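Local coordinates for protein aminodeoxyfutalosine deaminase (Deinococcus radiodurans, PDB 2IMR) that catalyses the zinc-dependent deamination of aminodeoxyfutalosine to futalosine, a step in menaquinone biosynthesis, and more weakly deaminates several adenosine derivatives, at residues P38-D44 / G57-G63; E247-T253 / P279-P285; A350-D354 / V364-V368. All blocks are in the same frame, centred on the assembly; numbering follows the deposited sequence.

Interaction 1 of 3, residues P38-D44 / G57-G63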
loop_
_atom_site.group_PDB
_atom_site.type_symbol
_atom_site.label_atom_id
_atom_site.label_comp_id
_atom_site.label_asym_id
_atom_site.label_seq_id
_atom_site.Cartn_x
_atom_site.Cartn_y
_atom_site.Cartn_z
ATOM N N PRO A 38 -23.219 -6.693 31.017
ATOM C CA PRO A 38 -21.977 -6.480 30.266
ATOM C C PRO A 38 -21.331 -7.783 29.806
ATOM O O PRO A 38 -21.416 -8.805 30.482
ATOM C CB PRO A 38 -21.090 -5.736 31.267
ATOM C CG PRO A 38 -22.082 -5.041 32.164
ATOM C CD PRO A 38 -23.114 -6.115 32.368
ATOM N N ARG A 39 -20.691 -7.740 28.643
ATOM C CA ARG A 39 -20.000 -8.903 28.109
ATOM C C ARG A 39 -18.562 -8.464 27.881
ATOM O O ARG A 39 -18.321 -7.398 27.319
ATOM C CB ARG A 39 -20.610 -9.342 26.775
ATOM C CG ARG A 39 -22.122 -9.463 26.794
ATOM C CD ARG A 39 -22.624 -10.364 25.677
ATOM N NE ARG A 39 -22.227 -9.916 24.346
ATOM C CZ ARG A 39 -22.625 -8.782 23.780
ATOM N NH1 ARG A 39 -23.436 -7.950 24.425
ATOM N NH2 ARG A 39 -22.226 -8.489 22.550
ATOM N N LEU A 40 -17.619 -9.282 28.330
ATOM C CA LEU A 40 -16.205 -8.981 28.169
ATOM C C LEU A 40 -15.613 -9.820 27.050
ATOM O O LEU A 40 -15.403 -11.026 27.203
ATOM C CB LEU A 40 -15.449 -9.267 29.470
ATOM C CG LEU A 40 -13.920 -9.265 29.385
ATOM C CD1 LEU A 40 -13.423 -7.920 28.869
ATOM C CD2 LEU A 40 -13.342 -9.563 30.762
ATOM N N LEU A 41 -15.357 -9.178 25.916
ATOM C CA LEU A 41 -14.774 -9.872 24.779
ATOM C C LEU A 41 -13.272 -9.667 24.843
ATOM O O LEU A 41 -12.800 -8.531 24.838
ATOM C CB LEU A 41 -15.315 -9.299 23.470
ATOM C CG LEU A 41 -16.816 -9.014 23.397
ATOM C CD1 LEU A 41 -17.199 -8.788 21.950
ATOM C CD2 LEU A 41 -17.615 -10.164 23.979
ATOM N N THR A 42 -12.519 -10.759 24.908
ATOM C CA THR A 42 -11.067 -10.652 24.974
ATOM C C THR A 42 -10.398 -11.038 23.657
ATOM O O THR A 42 -10.900 -11.877 22.908
ATOM C CB THR A 42 -10.490 -11.532 26.096
ATOM O OG1 THR A 42 -10.755 -12.911 25.813
ATOM C CG2 THR A 42 -11.123 -11.166 27.430
ATOM N N CYS A 43 -9.259 -10.412 23.384
ATOM C CA CYS A 43 -8.509 -10.680 22.161
ATOM C C CYS A 43 -7.013 -10.618 22.434
ATOM O O CYS A 43 -6.587 -10.266 23.538
ATOM C CB CYS A 43 -8.888 -9.666 21.077
ATOM S SG CYS A 43 -8.670 -7.913 21.509
ATOM N N ASP A 44 -6.211 -10.962 21.432
ATOM C CA ASP A 44 -4.766 -10.931 21.598
ATOM C C ASP A 44 -4.245 -9.532 21.353
ATOM O O ASP A 44 -3.315 -9.080 22.020
ATOM C CB ASP A 44 -4.096 -11.925 20.649
ATOM C CG ASP A 44 -4.519 -13.354 20.919
ATOM O OD1 ASP A 44 -4.607 -13.729 22.107
ATOM O OD2 ASP A 44 -4.755 -14.106 19.952
ATOM N N GLY A 57 -5.896 -7.590 24.842
ATOM C CA GLY A 57 -6.944 -6.590 24.749
ATOM C C GLY A 57 -8.324 -7.093 25.130
ATOM O O GLY A 57 -8.549 -8.294 25.270
ATOM N N GLY A 58 -9.251 -6.159 25.302
ATOM C CA GLY A 58 -10.605 -6.516 25.673
ATOM C C GLY A 58 -11.567 -5.375 25.428
ATOM O O GLY A 58 -11.168 -4.209 25.354
ATOM N N VAL A 59 -12.842 -5.715 25.286
ATOM C CA VAL A 59 -13.884 -4.730 25.058
ATOM C C VAL A 59 -15.118 -5.158 25.833
ATOM O O VAL A 59 -15.577 -6.288 25.693
ATOM C CB VAL A 59 -14.265 -4.638 23.568
ATOM C CG1 VAL A 59 -15.344 -3.593 23.373
ATOM C CG2 VAL A 59 -13.038 -4.296 22.731
ATOM N N VAL A 60 -15.644 -4.276 26.672
ATOM C CA VAL A 60 -16.847 -4.629 27.409
ATOM C C VAL A 60 -18.014 -4.051 26.634
ATOM O O VAL A 60 -18.048 -2.860 26.322
ATOM C CB VAL A 60 -16.846 -4.071 28.847
ATOM C CG1 VAL A 60 -18.179 -4.390 29.524
ATOM C CG2 VAL A 60 -15.716 -4.699 29.638
ATOM N N VAL A 61 -18.969 -4.908 26.306
ATOM C CA VAL A 61 -20.125 -4.474 25.550
ATOM C C VAL A 61 -21.392 -4.654 26.372
ATOM O O VAL A 61 -21.564 -5.659 27.060
ATOM C CB VAL A 61 -20.248 -5.278 24.231
ATOM C CG1 VAL A 61 -21.443 -4.797 23.428
ATOM C CG2 VAL A 61 -18.971 -5.125 23.414
ATOM N N VAL A 62 -22.258 -3.651 26.317
ATOM C CA VAL A 62 -23.533 -3.692 27.019
ATOM C C VAL A 62 -24.574 -3.542 25.923
ATOM O O VAL A 62 -24.712 -2.468 25.336
ATOM C CB VAL A 62 -23.671 -2.529 28.023
ATOM C CG1 VAL A 62 -25.052 -2.566 28.672
ATOM C CG2 VAL A 62 -22.590 -2.633 29.086
ATOM N N GLY A 63 -25.295 -4.618 25.630
ATOM C CA GLY A 63 -26.282 -4.556 24.567
ATOM C C GLY A 63 -25.527 -4.528 23.248
ATOM O O GLY A 63 -24.852 -5.496 22.899
HETATM O O HOH W 1 -23.516 -6.651 21.001
HETATM O O HOH W 2 -25.029 -7.242 26.659
#
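Arg39 and Val61 form a hydrogen-bonded pair of two antiparallel strands, 38-43 and 57-62, whose axes run at 155°. Arg39 N gives its hydrogen to Val61 O at 2.8 Å, and Val61 N answers to Arg39 O; Leu41 with Val59 and Cys43 with Gly57 repeat the pattern.

Outward along Arg39, CB and CG pass Val61 O, CG at 3.9 Å. A bend at chi3 (-58°) then turns the guanidinium so that Val61 lies over one face, with Val61 CG1 3.9 Å from Arg39 NH1. NE makes a long, weak ion pair with Glu85. NH1 donates to Gly63 O at 3.2 Å, nearly straight at 165°, with the acceptor close to the guanidinium plane. Two waters complete the grip on this turn: one links NH2 to Gly63 O, the other accepts from both NH1 and Gly63 N.

On the opposite face Pro38, Leu40 and Val60 make apolar contacts, with Pro38 CB 3.7 Å from Val60 CG1 and Leu40 CD1 4.0 Å from Val60 CG2. Within the mixed four-stranded sheet this is the central pair: strand 83-86 flanks 38-43, strand 65-70 flanks 57-62, and Leu75 of helix 72-78 packs on Leu40 and Val60.

Interaction 2 of 3, residues E247-T253 / P279-P285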
loop_
_atom_site.group_PDB
_atom_site.type_symbol
_atom_site.label_atom_id
_atom_site.label_comp_id
_atom_site.label_asym_id
_atom_site.label_seq_id
_atom_site.Cartn_x
_atom_site.Cartn_y
_atom_site.Cartn_z
ATOM N N GLU A 247 16.593 -4.816 -9.144
ATOM C CA GLU A 247 16.412 -3.388 -9.390
ATOM C C GLU A 247 17.589 -2.660 -8.740
ATOM O O GLU A 247 18.200 -1.765 -9.335
ATOM C CB GLU A 247 15.096 -2.885 -8.784
ATOM C CG GLU A 247 14.863 -1.385 -9.005
ATOM C CD GLU A 247 13.623 -0.864 -8.299
ATOM O OE1 GLU A 247 12.639 -1.624 -8.200
ATOM O OE2 GLU A 247 13.627 0.309 -7.859
ATOM N N LEU A 248 17.915 -3.051 -7.512
ATOM C CA LEU A 248 19.037 -2.431 -6.812
ATOM C C LEU A 248 20.325 -2.717 -7.586
ATOM O O LEU A 248 21.206 -1.860 -7.697
ATOM C CB LEU A 248 19.151 -2.995 -5.394
ATOM C CG LEU A 248 20.385 -2.584 -4.586
ATOM C CD1 LEU A 248 20.397 -1.077 -4.351
ATOM C CD2 LEU A 248 20.378 -3.335 -3.264
ATOM N N GLU A 249 20.422 -3.925 -8.130
ATOM C CA GLU A 249 21.605 -4.319 -8.889
ATOM C C GLU A 249 21.863 -3.440 -10.114
ATOM O O GLU A 249 22.989 -2.986 -10.326
ATOM C CB GLU A 249 21.497 -5.777 -9.337
ATOM C CG GLU A 249 22.789 -6.308 -9.956
ATOM C CD GLU A 249 22.690 -7.757 -10.396
ATOM O OE1 GLU A 249 21.829 -8.494 -9.865
ATOM O OE2 GLU A 249 23.488 -8.166 -11.265
ATOM N N MET A 250 20.836 -3.191 -10.924
ATOM C CA MET A 250 21.063 -2.377 -12.110
ATOM C C MET A 250 21.392 -0.930 -11.792
ATOM O O MET A 250 22.101 -0.278 -12.558
ATOM C CB MET A 250 19.890 -2.467 -13.096
ATOM C CG MET A 250 18.549 -2.013 -12.591
ATOM S SD MET A 250 17.335 -2.099 -13.946
ATOM C CE MET A 250 16.056 -1.062 -13.272
ATOM N N PHE A 251 20.904 -0.415 -10.667
ATOM C CA PHE A 251 21.242 0.958 -10.321
ATOM C C PHE A 251 22.714 1.027 -9.930
ATOM O O PHE A 251 23.342 2.080 -10.011
ATOM C CB PHE A 251 20.371 1.484 -9.180
ATOM C CG PHE A 251 19.107 2.143 -9.651
ATOM C CD1 PHE A 251 18.024 1.379 -10.071
ATOM C CD2 PHE A 251 19.021 3.528 -9.734
ATOM C CE1 PHE A 251 16.876 1.986 -10.569
ATOM C CE2 PHE A 251 17.880 4.142 -10.231
ATOM C CZ PHE A 251 16.804 3.369 -10.649
ATOM N N ARG A 252 23.256 -0.112 -9.520
ATOM C CA ARG A 252 24.652 -0.197 -9.116
ATOM C C ARG A 252 25.590 -0.515 -10.275
ATOM O O ARG A 252 26.705 0.004 -10.328
ATOM C CB ARG A 252 24.824 -1.270 -8.038
ATOM C CG ARG A 252 24.339 -0.863 -6.657
ATOM C CD ARG A 252 24.355 -2.041 -5.690
ATOM N NE ARG A 252 24.168 -1.601 -4.309
ATOM C CZ ARG A 252 23.950 -2.415 -3.279
ATOM N NH1 ARG A 252 23.885 -3.728 -3.459
ATOM N NH2 ARG A 252 23.799 -1.911 -2.061
ATOM N N THR A 253 25.137 -1.353 -11.203
ATOM C CA THR A 253 25.974 -1.774 -12.329
ATOM C C THR A 253 25.480 -1.404 -13.728
ATOM O O THR A 253 26.246 -1.466 -14.692
ATOM C CB THR A 253 26.147 -3.296 -12.329
ATOM O OG1 THR A 253 24.914 -3.910 -12.730
ATOM C CG2 THR A 253 26.519 -3.790 -10.939
ATOM N N PRO A 279 24.865 4.674 -13.668
ATOM C CA PRO A 279 24.699 3.790 -12.514
ATOM C C PRO A 279 26.085 3.667 -11.884
ATOM O O PRO A 279 27.094 3.836 -12.574
ATOM C CB PRO A 279 24.244 2.476 -13.143
ATOM C CG PRO A 279 23.495 2.935 -14.372
ATOM C CD PRO A 279 24.413 4.016 -14.906
ATOM N N GLY A 280 26.137 3.376 -10.591
ATOM C CA GLY A 280 27.419 3.256 -9.917
ATOM C C GLY A 280 27.312 2.499 -8.607
ATOM O O GLY A 280 26.216 2.355 -8.066
ATOM N N PRO A 281 28.440 2.012 -8.066
ATOM C CA PRO A 281 28.518 1.253 -6.811
ATOM C C PRO A 281 27.792 1.867 -5.623
ATOM O O PRO A 281 27.228 1.156 -4.793
ATOM C CB PRO A 281 30.022 1.162 -6.561
ATOM C CG PRO A 281 30.582 1.124 -7.933
ATOM C CD PRO A 281 29.790 2.210 -8.627
ATOM N N ASP A 282 27.809 3.190 -5.543
ATOM C CA ASP A 282 27.183 3.895 -4.435
ATOM C C ASP A 282 25.765 4.383 -4.719
ATOM O O ASP A 282 25.185 5.114 -3.918
ATOM C CB ASP A 282 28.071 5.077 -4.043
ATOM C CG ASP A 282 28.340 6.009 -5.209
ATOM O OD1 ASP A 282 28.348 5.529 -6.365
ATOM O OD2 ASP A 282 28.554 7.219 -4.970
ATOM N N LEU A 283 25.200 3.981 -5.853
ATOM C CA LEU A 283 23.852 4.415 -6.199
ATOM C C LEU A 283 22.797 3.361 -5.870
ATOM O O LEU A 283 23.067 2.159 -5.876
ATOM C CB LEU A 283 23.771 4.755 -7.691
ATOM C CG LEU A 283 22.461 5.372 -8.194
ATOM C CD1 LEU A 283 22.265 6.759 -7.583
ATOM C CD2 LEU A 283 22.488 5.462 -9.713
ATOM N N THR A 284 21.599 3.835 -5.556
ATOM C CA THR A 284 20.467 2.959 -5.271
ATOM C C THR A 284 19.245 3.709 -5.777
ATOM O O THR A 284 19.265 4.937 -5.907
ATOM C CB THR A 284 20.246 2.712 -3.766
ATOM O OG1 THR A 284 19.668 3.881 -3.181
ATOM C CG2 THR A 284 21.558 2.369 -3.068
ATOM N N PRO A 285 18.158 2.986 -6.067
ATOM C CA PRO A 285 16.979 3.707 -6.549
ATOM C C PRO A 285 16.501 4.767 -5.553
ATOM O O PRO A 285 15.979 5.807 -5.950
ATOM C CB PRO A 285 15.952 2.590 -6.772
ATOM C CG PRO A 285 16.413 1.495 -5.829
ATOM C CD PRO A 285 17.910 1.538 -5.993
HETATM O O HOH W 3 24.703 1.122 -3.908
#
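Water 3 joins Arg252 to the 279-285 loop with three hydrogen bonds: it accepts from Arg252 NE at 2.8 Å and donates to Pro281 O and Leu283 O. It lies at the edge of the guanidinium, in its plane, while Leu248 CD2 from the preceding helical turn sits over one guanidinium face. Leaving the helix with CG anti to the carbonyl carbon (chi1 -76°), the extended chain of Arg252 runs past the loop, and its CG touches Leu283 O at 3.4 Å. The loop folds as a type I beta turn from Gly280 to Leu283, closed by the bond from Leu283 N to Gly280 O.

One direct hydrogen bond crosses the contact, from Gly280 N to Phe251 O at 3.1 Å, with an N-H...O angle of 144°. Near the C-terminal end of the helix, this carbonyl is also approached by Pro279 CB at 3.3 Å and by Leu283 CD2.

Phe251 supplies the main apolar surface. Pro285 lies over one face of its ring, a CH-pi contact in which CB stands 3.9 Å from the centroid and only 9° off the normal. Leu283 CD2 meets the ring edge near its plane, 4.0 Å from Phe251 CD2. Beside this pair, Glu247 OE2 passes 3.4 Å from Pro285 CB, although its hydrogen bond goes to Ala242 N.

In the amidohydrolase TIM barrel, helix 245-253 follows strand 238-241, which carries the zinc ligand His240; the contact ties its end to helix 285-292, N-capped by Thr284, while Ile275 of helix 271-275 packs against Phe251 and Leu283.

Interaction 3 of 3, residues A350-D354 / V364-V368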
loop_
_atom_site.group_PDB
_atom_site.type_symbol
_atom_site.label_atom_id
_atom_site.label_comp_id
_atom_site.label_asym_id
_atom_site.label_seq_id
_atom_site.Cartn_x
_atom_site.Cartn_y
_atom_site.Cartn_z
ATOM N N ALA A 350 2.589 1.113 6.327
ATOM C CA ALA A 350 1.205 0.740 6.063
ATOM C C ALA A 350 1.221 -0.613 5.356
ATOM O O ALA A 350 2.252 -1.035 4.827
ATOM C CB ALA A 350 0.538 1.787 5.177
ATOM N N LEU A 351 0.079 -1.289 5.348
ATOM C CA LEU A 351 -0.029 -2.590 4.706
ATOM C C LEU A 351 -0.921 -2.597 3.471
ATOM O O LEU A 351 -1.942 -1.912 3.415
ATOM C CB LEU A 351 -0.561 -3.617 5.707
ATOM C CG LEU A 351 0.433 -4.167 6.725
ATOM C CD1 LEU A 351 -0.319 -4.800 7.889
ATOM C CD2 LEU A 351 1.332 -5.186 6.048
ATOM N N GLY A 352 -0.517 -3.393 2.487
ATOM C CA GLY A 352 -1.279 -3.538 1.259
ATOM C C GLY A 352 -1.204 -5.002 0.857
ATOM O O GLY A 352 -0.385 -5.743 1.393
ATOM N N THR A 353 -2.053 -5.428 -0.075
ATOM C CA THR A 353 -2.045 -6.810 -0.535
ATOM C C THR A 353 -1.480 -6.865 -1.947
ATOM O O THR A 353 -1.130 -7.935 -2.444
ATOM C CB THR A 353 -3.478 -7.390 -0.614
ATOM O OG1 THR A 353 -4.241 -6.616 -1.551
ATOM C CG2 THR A 353 -4.164 -7.350 0.746
ATOM N N ASP A 354 -1.388 -5.697 -2.579
ATOM C CA ASP A 354 -0.941 -5.593 -3.965
ATOM C C ASP A 354 -2.112 -6.214 -4.740
ATOM O O ASP A 354 -3.117 -6.577 -4.134
ATOM C CB ASP A 354 0.343 -6.394 -4.192
ATOM C CG ASP A 354 1.206 -5.811 -5.286
ATOM O OD1 ASP A 354 0.718 -4.940 -6.030
ATOM O OD2 ASP A 354 2.373 -6.231 -5.409
ATOM N N VAL A 364 -6.498 -7.440 3.778
ATOM C CA VAL A 364 -5.302 -7.104 4.555
ATOM C C VAL A 364 -5.186 -7.855 5.883
ATOM O O VAL A 364 -4.094 -7.970 6.438
ATOM C CB VAL A 364 -5.222 -5.571 4.817
ATOM C CG1 VAL A 364 -4.136 -5.255 5.846
ATOM C CG2 VAL A 364 -4.902 -4.857 3.518
ATOM N N ARG A 365 -6.297 -8.375 6.399
ATOM C CA ARG A 365 -6.232 -9.121 7.656
ATOM C C ARG A 365 -5.274 -10.294 7.464
ATOM O O ARG A 365 -4.587 -10.721 8.394
ATOM C CB ARG A 365 -7.616 -9.658 8.047
ATOM C CG ARG A 365 -8.674 -8.580 8.221
ATOM C CD ARG A 365 -10.009 -9.212 8.579
ATOM N NE ARG A 365 -11.087 -8.240 8.718
ATOM C CZ ARG A 365 -11.584 -7.518 7.719
ATOM N NH1 ARG A 365 -11.100 -7.648 6.491
ATOM N NH2 ARG A 365 -12.584 -6.677 7.943
ATOM N N GLU A 366 -5.236 -10.811 6.246
ATOM C CA GLU A 366 -4.375 -11.933 5.922
ATOM C C GLU A 366 -2.903 -11.530 5.831
ATOM O O GLU A 366 -2.015 -12.357 6.047
ATOM C CB GLU A 366 -4.872 -12.586 4.628
ATOM C CG GLU A 366 -6.154 -13.399 4.875
ATOM C CD GLU A 366 -6.936 -13.737 3.618
ATOM O OE1 GLU A 366 -6.373 -13.676 2.510
ATOM O OE2 GLU A 366 -8.129 -14.081 3.747
ATOM N N GLU A 367 -2.647 -10.262 5.533
ATOM C CA GLU A 367 -1.272 -9.777 5.455
ATOM C C GLU A 367 -0.736 -9.622 6.869
ATOM O O GLU A 367 0.454 -9.787 7.112
ATOM C CB GLU A 367 -1.209 -8.429 4.732
ATOM C CG GLU A 367 -1.659 -8.474 3.273
ATOM C CD GLU A 367 -0.787 -9.361 2.395
ATOM O OE1 GLU A 367 0.335 -9.718 2.814
ATOM O OE2 GLU A 367 -1.226 -9.689 1.266
ATOM N N VAL A 368 -1.626 -9.297 7.804
ATOM C CA VAL A 368 -1.233 -9.141 9.199
ATOM C C VAL A 368 -0.760 -10.498 9.708
ATOM O O VAL A 368 0.279 -10.607 10.356
ATOM C CB VAL A 368 -2.420 -8.637 10.061
ATOM C CG1 VAL A 368 -2.084 -8.745 11.551
ATOM C CG2 VAL A 368 -2.734 -7.189 9.704
HETATM O O HOH W 4 0.556 -8.914 -0.611
#
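Strand 349-351 runs out into an irregular segment that passes the first turn of helix 365-374, with the closest CA pair, Thr353 and Val364, 6.1 Å apart and no direct hydrogen bond between the segments. This is the C-terminal end of a barrel strand in the TIM-barrel amidohydrolase fold, leading to the zinc-binding residue Asp354.

Leu351 points toward the helix and crosses Val368 at about a right angle, its CD1 3.9 Å from Val368 CG2. Its CB meets Val364 CG1, while the other branch of that valine, CG2, reaches Thr353 CG2 at 3.8 Å; Ala387 of helix 380-395 touches both Leu351 and Val364.

Glu367 crosses Thr353 similarly. With CG anti to the carbonyl carbon (chi1 -63°), the chain bends at chi2 (-63°), bringing Glu367 CG to 3.6 Å from Gly352 O and OE2 to 3.5 Å from Thr353 CA. OE2 forms a salt bridge with Arg327, and water 4 donates both to that oxygen and to Thr353 O. An alanine here would remove the carboxylate and would probably leave Arg327 NE without this partner, though Arg327 NH1 also pairs with Glu366, and Thr353 O without its water-mediated tie to the helix.

Thr353 OG1, also bonded to Asn97 ND2, donates to Asp354 O at 2.8 Å, in the carbonyl plane and on a lone pair.

In the fold
The three contacts follow one another along the chain without touching. Interactions 1 and 2 lie on opposite sides of the chain's centre, their own centres 52 Å apart, whereas the centre of interaction 3 is about 8 Å from it. Interaction 1 belongs to the small mixed sheet, away from the zinc site and active-site residues; its nearest atoms are about 10 Å from interaction 3. Interactions 2 and 3, both within the amidohydrolase region, have their nearest atoms about 12 Å apart. Segment 350-354 supplies the zinc-binding residue Asp354, near the ion that His99, His101 and His240 coordinate, whereas the Glu247 side chain is about 11 Å from zinc and about 5 Å from that of Glu243, probably the proton donor.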